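Geobacter metallireducens SMUG1 (Geobacter metallireducens, PDB 5H9I) is a single-chain alpha/beta protein of the uracil-DNA glycosylase superfamily, named for the SMUG1 branch, with xanthine held in a pocket. Local coordinates at residues A94-P98 with K99-D103; Y31-L34 with L35-R38; G190-A193 with E194-H198; C170-A173 with L174-V178; H41-Y44 with L45-G49. All coordinates share one frame; numbering follows the deposited sequence. Where two conformers were deposited one is given.

Contact 1: A94-P98 with K99-D103; sequences AGEHP and KKRVD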
loop_
_atom_site.group_PDB
_atom_site.type_symbol
_atom_site.label_atom_id
_atom_site.label_comp_id
_atom_site.label_asym_id
_atom_site.label_seq_id
_atom_site.Cartn_x
_atom_site.Cartn_y
_atom_site.Cartn_z
ATOM N N ALA A 94 6.825 17.621 -5.583
ATOM C CA ALA A 94 7.369 18.474 -6.632
ATOM C C ALA A 94 6.537 18.297 -7.841
ATOM O O ALA A 94 6.233 17.170 -8.264
ATOM C CB ALA A 94 8.796 18.128 -6.855
ATOM N N GLY A 95 6.109 19.416 -8.433
ATOM C CA GLY A 95 5.241 19.268 -9.610
ATOM C C GLY A 95 3.843 18.748 -9.396
ATOM O O GLY A 95 3.237 18.307 -10.363
ATOM N N GLU A 96 3.323 18.840 -8.152
ATOM C CA GLU A 96 1.956 18.488 -7.832
ATOM C C GLU A 96 1.028 18.945 -8.941
ATOM O O GLU A 96 1.159 20.079 -9.383
ATOM C CB GLU A 96 1.598 19.239 -6.553
ATOM C CG GLU A 96 0.209 19.036 -6.057
ATOM C CD GLU A 96 -0.156 19.998 -4.997
ATOM O OE1 GLU A 96 -0.175 21.262 -5.310
ATOM O OE2 GLU A 96 -0.495 19.658 -3.856
ATOM N N HIS A 97 0.076 18.119 -9.382
ATOM C CA HIS A 97 -0.894 18.519 -10.401
ATOM C C HIS A 97 -2.098 19.135 -9.764
ATOM O O HIS A 97 -2.646 18.626 -8.808
ATOM C CB HIS A 97 -1.278 17.300 -11.189
ATOM C CG HIS A 97 -2.004 17.614 -12.469
ATOM N ND1 HIS A 97 -3.297 18.060 -12.461
ATOM C CD2 HIS A 97 -1.602 17.610 -13.743
ATOM C CE1 HIS A 97 -3.664 18.355 -13.709
ATOM N NE2 HIS A 97 -2.670 18.038 -14.507
ATOM N N PRO A 98 -2.653 20.246 -10.334
ATOM C CA PRO A 98 -3.773 20.830 -9.666
ATOM C C PRO A 98 -5.026 20.019 -9.510
ATOM O O PRO A 98 -5.810 20.380 -8.688
ATOM C CB PRO A 98 -4.156 22.091 -10.559
ATOM C CG PRO A 98 -3.210 22.057 -11.649
ATOM C CD PRO A 98 -2.172 20.996 -11.522
ATOM N N LYS A 99 -5.186 18.955 -10.304
ATOM C CA LYS A 99 -6.360 18.102 -10.200
ATOM C C LYS A 99 -6.142 17.009 -9.122
ATOM O O LYS A 99 -7.072 16.343 -8.786
ATOM C CB LYS A 99 -6.615 17.411 -11.503
ATOM C CG LYS A 99 -7.267 18.305 -12.532
ATOM C CD LYS A 99 -7.352 17.510 -13.802
ATOM C CE LYS A 99 -7.802 18.418 -14.939
ATOM N NZ LYS A 99 -7.926 17.529 -16.091
ATOM N N LYS A 100 -5.002 17.030 -8.532
ATOM C CA LYS A 100 -4.549 15.915 -7.581
ATOM C C LYS A 100 -3.716 16.530 -6.496
ATOM O O LYS A 100 -2.561 16.153 -6.291
ATOM C CB LYS A 100 -3.865 14.845 -8.349
ATOM C CG LYS A 100 -4.697 14.140 -9.378
ATOM C CD LYS A 100 -5.793 13.296 -8.768
ATOM C CE LYS A 100 -6.684 12.546 -9.750
ATOM N NZ LYS A 100 -5.958 11.534 -10.504
ATOM N N ARG A 101 -4.177 17.564 -5.876
ATOM C CA ARG A 101 -3.488 18.264 -4.854
ATOM C C ARG A 101 -3.328 17.383 -3.571
ATOM O O ARG A 101 -4.205 16.594 -3.281
ATOM C CB ARG A 101 -4.270 19.473 -4.468
ATOM C CG ARG A 101 -4.333 20.508 -5.620
ATOM C CD ARG A 101 -5.253 21.620 -5.183
ATOM N NE ARG A 101 -4.722 22.373 -4.037
ATOM C CZ ARG A 101 -5.285 22.470 -2.818
ATOM N NH1 ARG A 101 -6.422 21.840 -2.526
ATOM N NH2 ARG A 101 -4.708 23.222 -1.892
ATOM N N VAL A 102 -2.227 17.604 -2.921
ATOM C CA VAL A 102 -1.885 16.918 -1.673
ATOM C C VAL A 102 -2.123 17.885 -0.526
ATOM O O VAL A 102 -1.245 18.696 -0.209
ATOM C CB VAL A 102 -0.498 16.337 -1.700
ATOM C CG1 VAL A 102 -0.109 15.697 -0.381
ATOM C CG2 VAL A 102 -0.330 15.357 -2.817
ATOM N N ASP A 103 -3.351 17.839 0.013
ATOM C CA ASP A 103 -3.709 18.609 1.178
ATOM C C ASP A 103 -3.395 17.891 2.534
ATOM O O ASP A 103 -3.559 18.427 3.615
ATOM C CB ASP A 103 -5.148 19.027 1.153
ATOM C CG ASP A 103 -5.472 19.960 -0.019
ATOM O OD1 ASP A 103 -4.508 20.621 -0.474
ATOM O OD2 ASP A 103 -6.594 19.940 -0.535
HETATM O O HOH W 1 -7.078 18.561 -6.428
#

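Contact 2: Y31-L34 with L35-R38; sequences YNPL and LYAR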
loop_
_atom_site.group_PDB
_atom_site.type_symbol
_atom_site.label_atom_id
_atom_site.label_comp_id
_atom_site.label_asym_id
_atom_site.label_seq_id
_atom_site.Cartn_x
_atom_site.Cartn_y
_atom_site.Cartn_z
ATOM N N TYR A 31 4.355 11.065 -7.911
ATOM C CA TYR A 31 4.303 11.420 -6.511
ATOM C C TYR A 31 4.909 10.302 -5.640
ATOM O O TYR A 31 4.570 9.207 -5.805
ATOM C CB TYR A 31 2.859 11.583 -6.032
ATOM C CG TYR A 31 1.988 12.727 -6.553
ATOM C CD1 TYR A 31 2.381 13.540 -7.581
ATOM C CD2 TYR A 31 0.781 12.951 -5.995
ATOM C CE1 TYR A 31 1.562 14.555 -8.022
ATOM C CE2 TYR A 31 -0.049 13.956 -6.425
ATOM C CZ TYR A 31 0.360 14.760 -7.433
ATOM O OH TYR A 31 -0.461 15.751 -7.856
ATOM N N ASN A 32 5.751 10.657 -4.697
ATOM C CA ASN A 32 6.364 9.688 -3.759
ATOM C C ASN A 32 6.106 10.079 -2.289
ATOM O O ASN A 32 6.842 10.842 -1.651
ATOM C CB ASN A 32 7.827 9.562 -4.011
ATOM C CG ASN A 32 8.434 8.446 -3.226
ATOM O OD1 ASN A 32 7.732 7.803 -2.425
ATOM N ND2 ASN A 32 9.686 8.134 -3.586
ATOM N N PRO A 33 4.988 9.571 -1.718
ATOM C CA PRO A 33 4.572 9.884 -0.361
ATOM C C PRO A 33 5.652 9.418 0.665
ATOM O O PRO A 33 5.604 9.878 1.810
ATOM C CB PRO A 33 3.206 9.228 -0.177
ATOM C CG PRO A 33 3.055 8.472 -1.381
ATOM C CD PRO A 33 3.965 8.796 -2.455
ATOM N N LEU A 34 6.549 8.516 0.261
ATOM C CA LEU A 34 7.623 8.129 1.176
ATOM C C LEU A 34 8.477 9.284 1.469
ATOM O O LEU A 34 9.147 9.315 2.529
ATOM C CB LEU A 34 8.486 6.987 0.605
ATOM C CG LEU A 34 7.804 5.739 0.208
ATOM C CD1 LEU A 34 8.741 4.615 -0.212
ATOM C CD2 LEU A 34 6.856 5.216 1.309
ATOM N N LEU A 35 8.492 10.284 0.591
ATOM C CA LEU A 35 9.284 11.492 0.787
ATOM C C LEU A 35 8.488 12.637 1.359
ATOM O O LEU A 35 8.938 13.305 2.287
ATOM C CB LEU A 35 9.929 11.875 -0.534
ATOM C CG LEU A 35 10.763 10.857 -1.250
ATOM C CD1 LEU A 35 11.342 11.360 -2.588
ATOM C CD2 LEU A 35 11.902 10.452 -0.381
ATOM N N TYR A 36 7.310 12.910 0.837
ATOM C CA TYR A 36 6.547 14.053 1.297
ATOM C C TYR A 36 5.599 13.829 2.467
ATOM O O TYR A 36 5.133 14.734 3.048
ATOM C CB TYR A 36 5.821 14.725 0.109
ATOM C CG TYR A 36 4.711 13.955 -0.538
ATOM C CD1 TYR A 36 3.496 13.851 0.077
ATOM C CD2 TYR A 36 4.862 13.399 -1.763
ATOM C CE1 TYR A 36 2.471 13.185 -0.516
ATOM C CE2 TYR A 36 3.832 12.745 -2.374
ATOM C CZ TYR A 36 2.644 12.622 -1.737
ATOM O OH TYR A 36 1.631 11.991 -2.341
ATOM N N ALA A 37 5.376 12.564 2.791
ATOM C CA ALA A 37 4.554 12.200 3.940
ATOM C C ALA A 37 5.317 11.206 4.806
ATOM O O ALA A 37 4.788 10.267 5.286
ATOM C CB ALA A 37 3.229 11.603 3.501
ATOM N N ARG A 38 6.581 11.507 4.991
ATOM C CA ARG A 38 7.475 10.608 5.677
ATOM C C ARG A 38 7.150 10.426 7.162
ATOM O O ARG A 38 7.171 9.366 7.627
ATOM C CB ARG A 38 8.938 11.023 5.450
ATOM C CG ARG A 38 9.903 10.017 6.087
ATOM C CD ARG A 38 11.352 10.004 5.609
ATOM N NE ARG A 38 12.099 8.852 6.149
ATOM C CZ ARG A 38 12.524 8.773 7.398
ATOM N NH1 ARG A 38 12.292 9.769 8.219
ATOM N NH2 ARG A 38 13.176 7.708 7.840
#

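Contact 3: G190-A193 with E194-H198; sequences GAFA and EARCH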
loop_
_atom_site.group_PDB
_atom_site.type_symbol
_atom_site.label_atom_id
_atom_site.label_comp_id
_atom_site.label_asym_id
_atom_site.label_seq_id
_atom_site.Cartn_x
_atom_site.Cartn_y
_atom_site.Cartn_z
ATOM N N GLY A 190 -6.405 -7.457 -4.672
ATOM C CA GLY A 190 -6.577 -7.323 -6.162
ATOM C C GLY A 190 -5.627 -8.181 -6.914
ATOM O O GLY A 190 -4.619 -8.699 -6.405
ATOM N N ALA A 191 -5.943 -8.356 -8.183
ATOM C CA ALA A 191 -5.165 -9.259 -9.039
ATOM C C ALA A 191 -3.774 -8.807 -9.344
ATOM O O ALA A 191 -2.877 -9.656 -9.465
ATOM C CB ALA A 191 -5.963 -9.403 -10.400
ATOM N N PHE A 192 -3.568 -7.510 -9.566
ATOM C CA PHE A 192 -2.223 -7.014 -9.881
ATOM C C PHE A 192 -1.277 -7.267 -8.695
ATOM O O PHE A 192 -0.179 -7.805 -8.852
ATOM C CB PHE A 192 -2.171 -5.564 -10.300
ATOM C CG PHE A 192 -0.802 -4.965 -10.233
ATOM C CD1 PHE A 192 0.034 -4.931 -11.362
ATOM C CD2 PHE A 192 -0.324 -4.404 -8.968
ATOM C CE1 PHE A 192 1.305 -4.349 -11.231
ATOM C CE2 PHE A 192 0.850 -3.831 -8.801
ATOM C CZ PHE A 192 1.698 -3.785 -9.969
ATOM N N ALA A 193 -1.732 -6.882 -7.514
ATOM C CA ALA A 193 -0.892 -7.119 -6.353
ATOM C C ALA A 193 -0.648 -8.568 -6.155
ATOM O O ALA A 193 0.468 -8.937 -5.859
ATOM C CB ALA A 193 -1.498 -6.478 -5.088
ATOM N N GLU A 194 -1.611 -9.433 -6.299
ATOM C CA GLU A 194 -1.436 -10.872 -6.155
ATOM C C GLU A 194 -0.333 -11.332 -7.133
ATOM O O GLU A 194 0.516 -12.094 -6.718
ATOM C CB GLU A 194 -2.657 -11.691 -6.366
ATOM C CG GLU A 194 -2.430 -13.166 -6.111
ATOM C CD GLU A 194 -3.427 -14.058 -6.784
ATOM O OE1 GLU A 194 -3.388 -15.250 -6.388
ATOM O OE2 GLU A 194 -4.294 -13.614 -7.521
ATOM N N ALA A 195 -0.422 -10.870 -8.384
ATOM C CA ALA A 195 0.552 -11.387 -9.371
ATOM C C ALA A 195 1.953 -10.937 -9.050
ATOM O O ALA A 195 2.903 -11.773 -9.188
ATOM C CB ALA A 195 0.179 -10.890 -10.762
ATOM N N ARG A 196 2.122 -9.695 -8.565
ATOM C CA ARG A 196 3.449 -9.274 -8.137
ATOM C C ARG A 196 3.975 -10.099 -6.953
ATOM O O ARG A 196 5.182 -10.340 -6.863
ATOM C CB ARG A 196 3.503 -7.827 -7.777
ATOM C CG ARG A 196 3.136 -6.866 -8.945
ATOM C CD ARG A 196 3.885 -7.144 -10.244
ATOM N NE ARG A 196 5.330 -7.346 -10.080
ATOM C CZ ARG A 196 6.099 -8.110 -10.845
ATOM N NH1 ARG A 196 5.607 -8.724 -11.923
ATOM N NH2 ARG A 196 7.402 -8.211 -10.564
ATOM N N CYS A 197 3.095 -10.427 -5.989
ATOM C CA CYS A 197 3.517 -11.232 -4.848
ATOM C C CYS A 197 3.994 -12.629 -5.365
ATOM O O CYS A 197 4.980 -13.098 -4.815
ATOM C CB CYS A 197 2.396 -11.385 -3.830
ATOM S SG CYS A 197 1.953 -9.806 -2.973
ATOM N N HIS A 198 3.278 -13.290 -6.246
ATOM C CA HIS A 198 3.754 -14.588 -6.714
ATOM C C HIS A 198 5.088 -14.377 -7.387
ATOM O O HIS A 198 6.016 -15.225 -7.152
ATOM C CB HIS A 198 2.746 -15.202 -7.689
ATOM C CG HIS A 198 1.514 -15.742 -7.082
ATOM N ND1 HIS A 198 1.492 -16.828 -6.270
ATOM C CD2 HIS A 198 0.227 -15.372 -7.230
ATOM C CE1 HIS A 198 0.246 -17.106 -5.923
ATOM N NE2 HIS A 198 -0.533 -16.200 -6.473
HETATM O O HOH W 2 -3.540 -12.288 -10.104
#

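Contact 4: C170-A173 with L174-V178; sequences CDLA and LRRTV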
loop_
_atom_site.group_PDB
_atom_site.type_symbol
_atom_site.label_atom_id
_atom_site.label_comp_id
_atom_site.label_asym_id
_atom_site.label_seq_id
_atom_site.Cartn_x
_atom_site.Cartn_y
_atom_site.Cartn_z
ATOM N N CYS A 170 10.620 -2.581 -6.400
ATOM C CA CYS A 170 9.485 -2.983 -5.574
ATOM C C CYS A 170 9.537 -4.422 -5.138
ATOM O O CYS A 170 9.239 -4.806 -3.979
ATOM C CB CYS A 170 8.178 -2.640 -6.281
ATOM S SG CYS A 170 7.919 -0.860 -6.516
ATOM N N ASP A 171 10.001 -5.318 -6.043
ATOM C CA ASP A 171 10.173 -6.740 -5.639
ATOM C C ASP A 171 11.204 -6.931 -4.502
ATOM O O ASP A 171 10.997 -7.716 -3.596
ATOM C CB ASP A 171 10.677 -7.574 -6.877
ATOM C CG ASP A 171 9.649 -7.823 -7.954
ATOM O OD1 ASP A 171 8.453 -7.468 -7.837
ATOM O OD2 ASP A 171 10.134 -8.308 -9.078
ATOM N N LEU A 172 12.305 -6.177 -4.644
ATOM C CA LEU A 172 13.333 -6.254 -3.625
ATOM C C LEU A 172 12.791 -5.765 -2.219
ATOM O O LEU A 172 12.996 -6.435 -1.211
ATOM C CB LEU A 172 14.540 -5.404 -4.001
ATOM C CG LEU A 172 15.620 -5.150 -2.918
ATOM C CD1 LEU A 172 16.175 -6.476 -2.436
ATOM C CD2 LEU A 172 16.672 -4.237 -3.506
ATOM N N ALA A 173 12.017 -4.665 -2.281
ATOM C CA ALA A 173 11.465 -4.137 -1.012
ATOM C C ALA A 173 10.494 -5.171 -0.434
ATOM O O ALA A 173 10.383 -5.335 0.765
ATOM C CB ALA A 173 10.787 -2.799 -1.235
ATOM N N LEU A 174 9.689 -5.815 -1.285
ATOM C CA LEU A 174 8.751 -6.784 -0.806
ATOM C C LEU A 174 9.408 -8.038 -0.167
ATOM O O LEU A 174 9.033 -8.499 0.856
ATOM C CB LEU A 174 7.727 -7.212 -1.909
ATOM C CG LEU A 174 6.677 -8.198 -1.557
ATOM C CD1 LEU A 174 5.837 -7.810 -0.339
ATOM C CD2 LEU A 174 5.804 -8.454 -2.837
ATOM N N ARG A 175 10.463 -8.549 -0.897
ATOM C CA ARG A 175 11.218 -9.594 -0.314
ATOM C C ARG A 175 11.845 -9.205 1.059
ATOM O O ARG A 175 11.759 -10.005 1.973
ATOM C CB ARG A 175 12.328 -10.076 -1.263
ATOM C CG ARG A 175 11.809 -10.913 -2.408
ATOM C CD ARG A 175 12.911 -11.448 -3.239
ATOM N NE ARG A 175 13.592 -10.492 -4.067
ATOM C CZ ARG A 175 13.209 -10.184 -5.310
ATOM N NH1 ARG A 175 12.177 -10.748 -5.872
ATOM N NH2 ARG A 175 13.917 -9.273 -5.965
ATOM N N ARG A 176 12.414 -7.994 1.155
ATOM C CA ARG A 176 12.946 -7.558 2.398
ATOM C C ARG A 176 11.847 -7.486 3.497
ATOM O O ARG A 176 12.104 -7.881 4.644
ATOM C CB ARG A 176 13.557 -6.186 2.241
ATOM C CG ARG A 176 14.908 -6.212 1.494
ATOM C CD ARG A 176 15.347 -4.885 1.148
ATOM N NE ARG A 176 16.782 -4.888 0.760
ATOM C CZ ARG A 176 17.372 -3.894 0.143
ATOM N NH1 ARG A 176 16.771 -2.791 -0.277
ATOM N NH2 ARG A 176 18.703 -4.081 -0.095
ATOM N N THR A 177 10.676 -7.020 3.113
ATOM C CA THR A 177 9.557 -6.932 4.065
ATOM C C THR A 177 9.196 -8.287 4.612
ATOM O O THR A 177 8.913 -8.514 5.809
ATOM C CB THR A 177 8.378 -6.210 3.399
ATOM O OG1 THR A 177 8.771 -4.917 2.984
ATOM C CG2 THR A 177 7.208 -6.187 4.350
ATOM N N VAL A 178 9.152 -9.267 3.695
ATOM C CA VAL A 178 8.788 -10.624 4.093
ATOM C C VAL A 178 9.902 -11.272 4.947
ATOM O O VAL A 178 9.608 -11.984 5.917
ATOM C CB VAL A 178 8.440 -11.479 2.814
ATOM C CG1 VAL A 178 8.403 -12.971 3.122
ATOM C CG2 VAL A 178 7.122 -10.971 2.279
#

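Contact 5: H41-Y44 with L45-G49; sequences HVAY and LSRFG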
loop_
_atom_site.group_PDB
_atom_site.type_symbol
_atom_site.label_atom_id
_atom_site.label_comp_id
_atom_site.label_asym_id
_atom_site.label_seq_id
_atom_site.Cartn_x
_atom_site.Cartn_y
_atom_site.Cartn_z
ATOM N N HIS A 41 4.064 8.287 7.526
ATOM C CA HIS A 41 4.385 6.924 7.044
ATOM C C HIS A 41 5.250 6.172 8.061
ATOM O O HIS A 41 4.950 5.031 8.382
ATOM C CB HIS A 41 5.107 7.043 5.737
ATOM C CG HIS A 41 5.463 5.716 5.136
ATOM N ND1 HIS A 41 4.496 4.845 4.618
ATOM C CD2 HIS A 41 6.626 5.048 5.049
ATOM C CE1 HIS A 41 5.100 3.747 4.209
ATOM N NE2 HIS A 41 6.386 3.837 4.464
ATOM N N VAL A 42 6.314 6.812 8.544
ATOM C CA VAL A 42 7.140 6.158 9.546
ATOM C C VAL A 42 6.400 5.923 10.852
ATOM O O VAL A 42 6.678 4.944 11.540
ATOM C CB VAL A 42 8.469 6.968 9.690
ATOM C CG1 VAL A 42 9.280 6.428 10.850
ATOM C CG2 VAL A 42 9.277 6.891 8.392
ATOM N N ALA A 43 5.498 6.834 11.256
ATOM C CA ALA A 43 4.626 6.552 12.351
ATOM C C ALA A 43 3.863 5.217 12.195
ATOM O O ALA A 43 3.797 4.415 13.097
ATOM C CB ALA A 43 3.656 7.723 12.634
ATOM N N TYR A 44 3.307 5.055 11.009
ATOM C CA TYR A 44 2.524 3.832 10.768
ATOM C C TYR A 44 3.474 2.621 10.792
ATOM O O TYR A 44 3.179 1.619 11.463
ATOM C CB TYR A 44 1.888 3.955 9.362
ATOM C CG TYR A 44 1.267 2.679 8.824
ATOM C CD1 TYR A 44 0.140 2.152 9.425
ATOM C CD2 TYR A 44 1.846 2.030 7.743
ATOM C CE1 TYR A 44 -0.468 0.976 8.958
ATOM C CE2 TYR A 44 1.241 0.827 7.289
ATOM C CZ TYR A 44 0.114 0.338 7.925
ATOM O OH TYR A 44 -0.416 -0.870 7.499
ATOM N N LEU A 45 4.662 2.685 10.142
ATOM C CA LEU A 45 5.591 1.587 10.166
ATOM C C LEU A 45 6.043 1.254 11.581
ATOM O O LEU A 45 6.099 0.089 11.976
ATOM C CB LEU A 45 6.828 1.845 9.355
ATOM C CG LEU A 45 6.588 2.171 7.881
ATOM C CD1 LEU A 45 8.010 2.468 7.265
ATOM C CD2 LEU A 45 5.852 1.131 7.120
ATOM N N SER A 46 6.304 2.279 12.383
ATOM C CA SER A 46 6.937 2.067 13.673
ATOM C C SER A 46 5.924 1.665 14.715
ATOM O O SER A 46 6.214 0.796 15.568
ATOM C CB SER A 46 7.549 3.353 14.124
ATOM O OG SER A 46 8.548 3.845 13.197
ATOM N N ARG A 47 4.734 2.198 14.676
ATOM C CA ARG A 47 3.704 1.906 15.664
ATOM C C ARG A 47 3.018 0.576 15.440
ATOM O O ARG A 47 2.553 -0.064 16.397
ATOM C CB ARG A 47 2.646 3.021 15.690
ATOM C CG ARG A 47 3.193 4.347 16.157
ATOM C CD ARG A 47 2.183 5.471 16.102
ATOM N NE ARG A 47 2.925 6.732 16.143
ATOM C CZ ARG A 47 2.349 7.929 16.194
ATOM N NH1 ARG A 47 1.066 8.075 16.293
ATOM N NH2 ARG A 47 3.168 8.969 16.090
ATOM N N PHE A 48 2.906 0.181 14.147
ATOM C CA PHE A 48 2.062 -0.977 13.771
ATOM C C PHE A 48 2.817 -2.015 13.015
ATOM O O PHE A 48 2.243 -3.119 12.882
ATOM C CB PHE A 48 0.885 -0.449 12.968
ATOM C CG PHE A 48 0.087 0.577 13.780
ATOM C CD1 PHE A 48 -0.548 0.219 14.910
ATOM C CD2 PHE A 48 -0.090 1.887 13.334
ATOM C CE1 PHE A 48 -1.272 1.152 15.696
ATOM C CE2 PHE A 48 -0.749 2.832 14.083
ATOM C CZ PHE A 48 -1.368 2.457 15.243
ATOM N N GLY A 49 4.044 -1.808 12.620
ATOM C CA GLY A 49 4.738 -2.784 11.771
ATOM C C GLY A 49 5.808 -3.520 12.521
ATOM O O GLY A 49 6.729 -4.051 11.811
#

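Contact 1: A94-P98 with K99-D103
H97 and K99 lie side by side and point the same way, the imidazole of the one running along the aliphatic chain of the other, with H97 CE1 3.8 Å from K99 CD. The histidine also reaches round to the backbone of its companion: K99 N donates to H97 ND1 at 3.0 Å, almost straight (170°) and near the ring plane. With CG anti to the backbone N (chi1 -166°), the H97 ring swings beside its own carbonyl carbon and therefore toward the chain that follows. NE2 donates to A148 O, so the ring is held at both nitrogens, with P98 CD against one face. The turn that brings these groups together is a type I beta turn from H97 to K100, closed by K100 N to H97 O at 2.9 Å and lying in the long loop between helix 77-84 and helix 112-125. Beyond it, E96, extended beyond CG, reaches V102, where its OE2 accepts from V102 N at 2.8 Å. That bond is nearly linear, yet the donor meets the anti side of the carboxylate, 33° out of its plane; R92 adds a salt bridge to the same oxygen. R101 packs against the turn, its CG 3.4 Å from P98 O. A water joins P98 O to R101 N, and the R101 guanidinium pairs through NH1 with D103 OD2 at 2.8 Å. The amino ends of K99 and K100 go to E149 O and G150 O.

Contact 2: Y31-L34 with L35-R38
L35 crosses N32 at a slant, its CG 3.7 Å from N32 ND2, while its backbone N donates to N32 O at 2.8 Å from above the carbonyl plane. Y36 N shares that acceptor at 3.3 Å but approaches within the plane, so one oxygen ties down two successive amides. The Y36 side chain takes the rarer first torsion (chi1 68°), with CG between the backbone N and the carbonyl carbon, and this folds the ring back over the preceding turn. There P33 CA sits over its centre, a CH-pi contact of 3.6 Å to the centroid, while Y31 CB meets the ring at its edge. The Y36 hydroxyl continues to A68 O. All this surrounds the short helix 33-36, which starts where strand 29-31 ends: N32 is its N-cap, and N32 OD1 accepts from L34 N at 3.0 Å. A37 N then bonds to P33 O at 2.9 Å, its CB 4.4 Å from P33 CB; the residue both departs from helical angles and serves as N-cap position for helix 38-48. R38 finally passes its CB 3.4 Å from L34 O before its extended chain leads off to a salt bridge with D12.

Contact 3: G190-A193 with E194-H198
A191 O is gripped twice: A195 N donates to it at 2.9 Å, and a water donates at 2.8 Å. The same water gives its other hydrogen to E194 OE2 at 3.0 Å, so the carboxylate is linked to the first turn of the helix through solvent. The E194 chain, with CG anti to the backbone N and extended beyond it, carries the carboxylate to where OE2 meets this water and OE1 meets H198. OE1 accepts a hydrogen bond from H198 NE2 at 3.0 Å, one turn further on; the donor lies in the imidazole plane but 39° above that of the carboxylate. A negative carboxylate there would probably favour a protonated histidine.

F192 and R196 make an aromatic contact. F192 projects from the helix with CG anti to the backbone N (chi1 163°), and R196 bends at its second and third torsions, laying CG over one face of the phenyl ring, 3.8 Å from the centroid and offset toward the rim. This is a CH-pi contact made by the aliphatic part; the guanidinium is turned 39° from the ring and spends its polar atoms elsewhere, NH2 on D171 and NE on Y140 OH. Beneath the side chains R196 N bonds to F192 O at 3.0 Å.

G190, at the N-cap position, has a positive phi and accepts from E194 N at 3.1 Å. Together these residues make the strand-turn-helix entry of a beta-alpha-beta crossover, in which helix 191-201 joins the parallel strands 185-189 and 207-211.

Contact 4: C170-A173 with L174-V178
T177 satisfies A173 O twice over: its N donates at 2.9 Å and its OG1 at 2.8 Å, arriving from opposite faces of the carbonyl plane. With OG1 anti to its own carbonyl carbon (chi1 -59°), the hydroxyl turns back along the helix, and its hydrogen is used on the oxygen one turn earlier. The other three acceptors here, C170 O, D171 O and L172 O, take the amides of L174, R175 and R176 at 2.9 Å each. This is the regular i to i+4 ladder in the middle of helix 160-181, which packs against helix 191-201, helix 7-19 and strand 55-59. The charged side chains find their main partners outside the two segments. R175 bends at chi3 and lays its guanidinium face over D171 O, but NH1 finds its acceptor in A200 O; D171 OD2 stays 4.5 Å from R175 NH1, too far for a salt bridge. D171 OD1 meanwhile bonds to Y140 OH, besides its bridge to R196. R176 runs extended across L172, and L172 CD2 lies over one face of its guanidinium, offset toward the rim and 3.5 Å from R176 NH1. NH1 itself donates to a glycerol, probably from the crystallisation liquor.

Contact 5: H41-Y44 with L45-G49
Successive i to i+4 bonds carry the backbone from H41-Y44 into L45-G49: L45 N to H41 O at 2.9 Å, then R47 N to A43 O and F48 N to Y44 O. This is the greater part of alpha helix 38-48, up to its C-terminal end, and G49, the first residue to leave helical angles, still donates to L45 O. V42 O accepts from S46 N at 2.8 Å; in the conformer given, one of two, S46 OG also donates to V42 O at 2.7 Å, from the opposite face of its plane, and the hydroxyl is thereby folded back onto the helix.

Among the side chains, L45 slants across H41 and sets CG over one face of the imidazole, a CH-pi contact 4.2 Å from the centroid and 26° off its normal. Both ring nitrogens bond elsewhere, ND1 with G71 O and NE2 with S11 OG, which fixes the ring's rotation. Y44 extends with CG anti to the backbone N (chi1 169°) toward the protein interior, where its hydroxyl meets V137 O and its ring meets that of F136. The F48 and Y44 side chains cross at about a right angle, with Y44 CD1 3.9 Å from F48 CD2, and the F48 ring also meets F132. On the outer side the extended R47 chain passes back along the turn, and A43 CB lies over one face of its guanidinium, offset toward the rim and 3.7 Å from R47 NH2.

Along the chain the order is contact 2, contact 5, contact 1, contact 4, contact 3. Contacts 2 and 5 sit on the consecutive helices 33-36 and 38-48, their centres about 14 Å apart, and touch where L34 CD2 packs 3.5 Å from H41 NE2. Contact 1, in the loop after helix 77-84, meets contact 2 through the Y31 hydroxyl, which bonds to H97 N and K100 O. On the opposite side of the chain's centre from contact 2, contact 3 joins contact 4 where C197 SG packs 4.1 Å from L174 CD2, setting helix 191-201 against helix 160-181. The two groups thus lie on different parts of the alpha/beta fold that holds the xanthine.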